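Local coordinates for NTP pyrophosphohydrolase MazG-like domain-containing protein (Vibrio sp. DAT722, PDB 2Q73), which probably hydrolyses nucleoside triphosphates to the monophosphate and pyrophosphate in a magnesium-dependent house-cleaning reaction of the MazG family, at the interface of chains A and B. Sequence-based numbering; all coordinates share one arbitrary frame. Chains: chain A/B, Hypothetical protein.

Contact 1: the interface of chains A and B. Residues chain A 74-76, 79-80; chain B 44-45, 56.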
ATOM      1  N   GLY A  74     -15.642  13.844  -5.403  1.00 24.97           N
ATOM      2  CA  GLY A  74     -16.876  14.023  -6.169  1.00 25.16           C
ATOM      3  C   GLY A  74     -17.349  12.761  -6.862  1.00 25.12           C
ATOM      4  O   GLY A  74     -18.001  12.815  -7.922  1.00 24.07           O
ATOM      5  N   VAL A  75     -17.046  11.623  -6.248  1.00 25.34           N
ATOM      6  CA  VAL A  75     -17.404  10.320  -6.811  1.00 25.01           C
ATOM      7  C   VAL A  75     -18.671   9.743  -6.174  1.00 25.23           C
ATOM      8  O   VAL A  75     -18.811   9.724  -4.947  1.00 25.23           O
ATOM      9  CB  VAL A  75     -16.239   9.294  -6.631  1.00 25.28           C
ATOM     10  CG1 VAL A  75     -16.676   7.878  -7.076  1.00 24.70           C
ATOM     11  CG2 VAL A  75     -14.980   9.761  -7.363  1.00 24.23           C
ATOM     12  N   ASN A  76     -19.568   9.244  -7.024  1.00 24.84           N
ATOM     13  CA  ASN A  76     -20.739   8.503  -6.606  1.00 25.27           C
ATOM     14  C   ASN A  76     -20.449   7.010  -6.795  1.00 25.20           C
ATOM     15  O   ASN A  76     -20.452   6.522  -7.921  1.00 25.05           O
ATOM     16  CB  ASN A  76     -21.916   8.945  -7.482  1.00 25.02           C
ATOM     17  CG  ASN A  76     -23.245   8.314  -7.087  1.00 25.94           C
ATOM     18  OD1 ASN A  76     -23.302   7.209  -6.561  1.00 25.56           O
ATOM     19  ND2 ASN A  76     -24.335   9.022  -7.388  1.00 26.90           N
ATOM     20  N   LYS A  79     -23.269   4.847  -8.440  1.00 26.07           N
ATOM     21  CA  LYS A  79     -23.359   5.139  -9.876  1.00 25.77           C
ATOM     22  C   LYS A  79     -22.174   4.538 -10.642  1.00 25.18           C
ATOM     23  O   LYS A  79     -22.342   4.001 -11.741  1.00 24.31           O
ATOM     24  CB  LYS A  79     -23.455   6.654 -10.113  1.00 25.81           C
ATOM     25  CG  LYS A  79     -23.372   7.104 -11.564  1.00 27.98           C
ATOM     26  CD  LYS A  79     -24.545   6.577 -12.377  1.00 29.58           C
ATOM     27  CE  LYS A  79     -24.694   7.285 -13.728  1.00 32.25           C
ATOM     28  NZ  LYS A  79     -25.991   6.969 -14.384  1.00 34.01           N
ATOM     29  N   THR A  80     -20.984   4.653 -10.059  1.00 24.57           N
ATOM     30  CA  THR A  80     -19.762   4.082 -10.632  1.00 24.13           C
ATOM     31  C   THR A  80     -19.877   2.558 -10.729  1.00 24.05           C
ATOM     32  O   THR A  80     -19.513   1.964 -11.746  1.00 23.73           O
ATOM     33  CB  THR A  80     -18.520   4.484  -9.815  1.00 24.51           C
ATOM     34  OG1 THR A  80     -18.437   5.913  -9.750  1.00 23.39           O
ATOM     35  CG2 THR A  80     -17.252   3.929 -10.441  1.00 23.94           C
TER
ATOM     36  N   GLY B  44     -14.032  13.726  -9.887  1.00 27.71           N
ATOM     37  CA  GLY B  44     -15.369  13.915 -10.409  1.00 27.22           C
ATOM     38  C   GLY B  44     -16.050  12.597 -10.728  1.00 27.22           C
ATOM     39  O   GLY B  44     -15.491  11.518 -10.504  1.00 27.42           O
ATOM     40  N   GLN B  45     -17.274  12.691 -11.231  1.00 27.11           N
ATOM     41  CA  GLN B  45     -18.054  11.507 -11.584  1.00 26.95           C
ATOM     42  C   GLN B  45     -18.064  11.354 -13.093  1.00 26.70           C
ATOM     43  O   GLN B  45     -18.742  12.113 -13.795  1.00 26.01           O
ATOM     44  CB  GLN B  45     -19.473  11.576 -11.003  1.00 26.93           C
ATOM     45  CG  GLN B  45     -20.354  10.344 -11.304  1.00 28.69           C
ATOM     46  CD  GLN B  45     -19.723   9.045 -10.837  1.00 30.01           C
ATOM     47  OE1 GLN B  45     -19.161   8.963  -9.738  1.00 29.80           O
ATOM     48  NE2 GLN B  45     -19.796   8.024 -11.678  1.00 30.42           N
ATOM     49  N   ALA B  56     -12.849   7.618  -9.715  1.00 25.82           N
ATOM     50  CA  ALA B  56     -14.079   6.852  -9.476  1.00 25.82           C
ATOM     51  C   ALA B  56     -13.868   5.357  -9.694  1.00 26.30           C
ATOM     52  O   ALA B  56     -14.170   4.544  -8.806  1.00 25.11           O
ATOM     53  CB  ALA B  56     -15.204   7.361 -10.372  1.00 25.20           C
TER

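Contact 2: the interface of chains A and B. Residues chain A 24, 69, 73; chain B 38, 43, 55.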
ATOM      1  N   PHE A  24      -5.948  10.246   1.919  1.00 26.09           N
ATOM      2  CA  PHE A  24      -5.107   9.302   1.164  1.00 25.76           C
ATOM      3  C   PHE A  24      -4.094   8.612   2.097  1.00 25.69           C
ATOM      4  O   PHE A  24      -3.967   7.386   2.063  1.00 25.42           O
ATOM      5  CB  PHE A  24      -4.397   9.983  -0.015  1.00 25.98           C
ATOM      6  CG  PHE A  24      -3.584   9.015  -0.855  1.00 26.92           C
ATOM      7  CD1 PHE A  24      -4.229   8.051  -1.645  1.00 25.20           C
ATOM      8  CD2 PHE A  24      -2.188   9.060  -0.844  1.00 27.17           C
ATOM      9  CE1 PHE A  24      -3.462   7.120  -2.421  1.00 25.36           C
ATOM     10  CE2 PHE A  24      -1.430   8.147  -1.620  1.00 27.68           C
ATOM     11  CZ  PHE A  24      -2.082   7.179  -2.405  1.00 27.11           C
ATOM     12  N   LEU A  69     -12.814   9.158   0.634  1.00 26.49           N
ATOM     13  CA  LEU A  69     -12.152   9.663  -0.575  1.00 26.78           C
ATOM     14  C   LEU A  69     -13.137   9.889  -1.729  1.00 26.25           C
ATOM     15  O   LEU A  69     -12.996  10.863  -2.462  1.00 26.28           O
ATOM     16  CB  LEU A  69     -11.047   8.705  -1.017  1.00 27.09           C
ATOM     17  CG  LEU A  69      -9.748   8.790  -0.212  1.00 26.92           C
ATOM     18  CD1 LEU A  69      -8.966   7.508  -0.470  1.00 28.80           C
ATOM     19  CD2 LEU A  69      -8.905  10.016  -0.650  1.00 25.06           C
ATOM     20  N   HIS A  73     -13.577  13.487  -3.643  1.00 26.69           N
ATOM     21  CA  HIS A  73     -13.261  13.527  -5.066  1.00 26.37           C
ATOM     22  C   HIS A  73     -14.471  13.592  -5.987  1.00 25.92           C
ATOM     23  O   HIS A  73     -14.337  13.417  -7.206  1.00 25.93           O
ATOM     24  CB  HIS A  73     -12.358  12.345  -5.416  1.00 25.98           C
ATOM     25  CG  HIS A  73     -10.971  12.491  -4.868  1.00 26.37           C
ATOM     26  ND1 HIS A  73     -10.011  13.262  -5.485  1.00 29.60           N
ATOM     27  CD2 HIS A  73     -10.387  11.985  -3.755  1.00 28.16           C
ATOM     28  CE1 HIS A  73      -8.898  13.230  -4.773  1.00 30.05           C
ATOM     29  NE2 HIS A  73      -9.100  12.460  -3.719  1.00 27.81           N
TER
ATOM     30  N   ILE B  38      -5.389   9.755  -8.518  1.00 25.59           N
ATOM     31  CA  ILE B  38      -5.481  10.917  -7.614  1.00 26.13           C
ATOM     32  C   ILE B  38      -4.345  11.897  -7.930  1.00 25.81           C
ATOM     33  O   ILE B  38      -4.566  13.133  -8.026  1.00 25.49           O
ATOM     34  CB  ILE B  38      -5.442  10.487  -6.126  1.00 24.76           C
ATOM     35  CG1 ILE B  38      -6.744   9.747  -5.760  1.00 26.25           C
ATOM     36  CG2 ILE B  38      -5.246  11.718  -5.213  1.00 26.40           C
ATOM     37  CD1 ILE B  38      -6.712   9.028  -4.381  1.00 27.64           C
ATOM     38  N   SER B  43     -10.512  13.491 -10.889  1.00 28.02           N
ATOM     39  CA  SER B  43     -11.622  13.506  -9.961  1.00 28.40           C
ATOM     40  C   SER B  43     -12.957  13.715 -10.668  1.00 27.95           C
ATOM     41  O   SER B  43     -13.010  13.861 -11.888  1.00 28.08           O
ATOM     42  CB  SER B  43     -11.391  14.608  -8.911  1.00 29.46           C
ATOM     43  OG  SER B  43     -10.197  14.330  -8.176  1.00 31.52           O
ATOM     44  N   VAL B  55     -10.479   8.468 -10.943  1.00 26.74           N
ATOM     45  CA  VAL B  55     -10.485   8.215  -9.514  1.00 27.41           C
ATOM     46  C   VAL B  55     -11.686   7.331  -9.134  1.00 26.52           C
ATOM     47  O   VAL B  55     -11.535   6.406  -8.332  1.00 26.61           O
ATOM     48  CB  VAL B  55     -10.450   9.522  -8.685  1.00 27.95           C
ATOM     49  CG1 VAL B  55     -10.677   9.229  -7.212  1.00 27.53           C
ATOM     50  CG2 VAL B  55      -9.107  10.211  -8.834  1.00 26.17           C
TER

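Contact 1: the interface of chains A and B
A:Gly74 and B:Gln45 meet through backbone, the carbonyl O of A:Gly74 lying 3.4 Å from N of B:Gln45; A:Gly74 has a positive phi (67°), whereas A:Val75, A:Asn76 and B:Gln45 are extended. The side chain of B:Gln45 carries most of the polar contact. It leaves its backbone with CG anti to N (chi1 -179°) and then bends at chi2 (56°), which turns the terminal amide toward the start of the A:77-88 helix. There OE1 accepts a hydrogen bond of 2.8 Å from the main-chain N of A:Asn76, fairly straight but with the donor tilted from the carbonyl plane. On the other branch, NE2 donates to the hydroxyl OG1 of A:Thr80 at 3.2 Å, with the hydroxyl almost in the amide plane. Together these two bonds should hold the amide in one flip state. The threonine hydroxyl in turn donates to the carbonyl O of A:Asn76 at 2.8 Å, which positions it as an acceptor for the glutamine. Beside it, the CG methylene of A:Lys79 packs 3.7 Å from NE2 of B:Gln45, the two side chains running obliquely past each other. The apolar part centres on B:Ala56, whose CB touches CG1 of A:Val75 at 3.6 Å and also faces the threonine. A:Asn76 caps the helix, its OD1 taking the backbone N-H of A:Lys79 at 3.0 Å from above the carbonyl plane. The site thus joins the linker and N-terminal turn of the A:77-88 helix to the B:44-45 loop and the first turn of B:55-72, the helix that supplies the magnesium ligands B:Glu58 and B:Asp61.

Contact 2: the interface of chains A and B
A hydrogen bond between A:His73 and B:Ser43 stands beside a string of apolar contacts made by the imidazole, A:Phe24, B:Ile38 and B:Val55. In the polar part, ND1 of A:His73 and the hydroxyl OG of B:Ser43 lie 2.9 Å apart in a bond that is close to linear (165° at H). Its direction is not settled by the coordinates, since either group could donate depending on the imidazole tautomer. CB of B:Ser43 lies in the ring plane at one edge, while the carbonyl O of A:Leu69, in the same chain as the histidine, lies in that plane at another. Among the van der Waals contacts, CB of B:Ser43 also comes 3.6 Å from the carbonyl O of A:His73. B:Val55 and B:Ile38 cover one face of the imidazole. The valine stands at its inner end, with CG1 almost directly above CG of A:His73 at 4.0 Å and equally near CB, the two side chains crossing at about a right angle. CG1 of B:Ile38 lies over NE2, whereas CG2, 4.0 Å from CE1 of A:His73, falls farther outside the ring outline. With CG1 anti to the carbonyl carbon (chi1 -70°) and the chain extended beyond it, the isoleucine carries CD1 past the imidazole to CD1 of A:Phe24 at 3.8 Å. The partner hides 71 Å² of A:His73, and the contacts link A:20-39 and the residue following A:55-72 to B:16-39, the loop at B:Ser43 and the start of B:55-72, probably helping to hold together a dimer whose metal-binding helices lie on both sides of the interface.

The C-alpha centres of contact 1 and contact 2 lie about 9 Å apart, and the two form one continuous patch. Consecutive residues pass from one to the other: A:His73 leads into A:Gly74, B:Ser43 into B:Gly44, and B:Val55 into B:Ala56. The segments A:73-76 and B:43-45 and the start of B:55-72 therefore serve both, while contact 1 adds the A:77-88 helix and contact 2 apolar side chains of the long helices. Two-fold symmetry repeats both with the chains exchanged, so each loop is used once from each chain. The deposited assembly holds four copies, of which this pair is probably a dimeric building block.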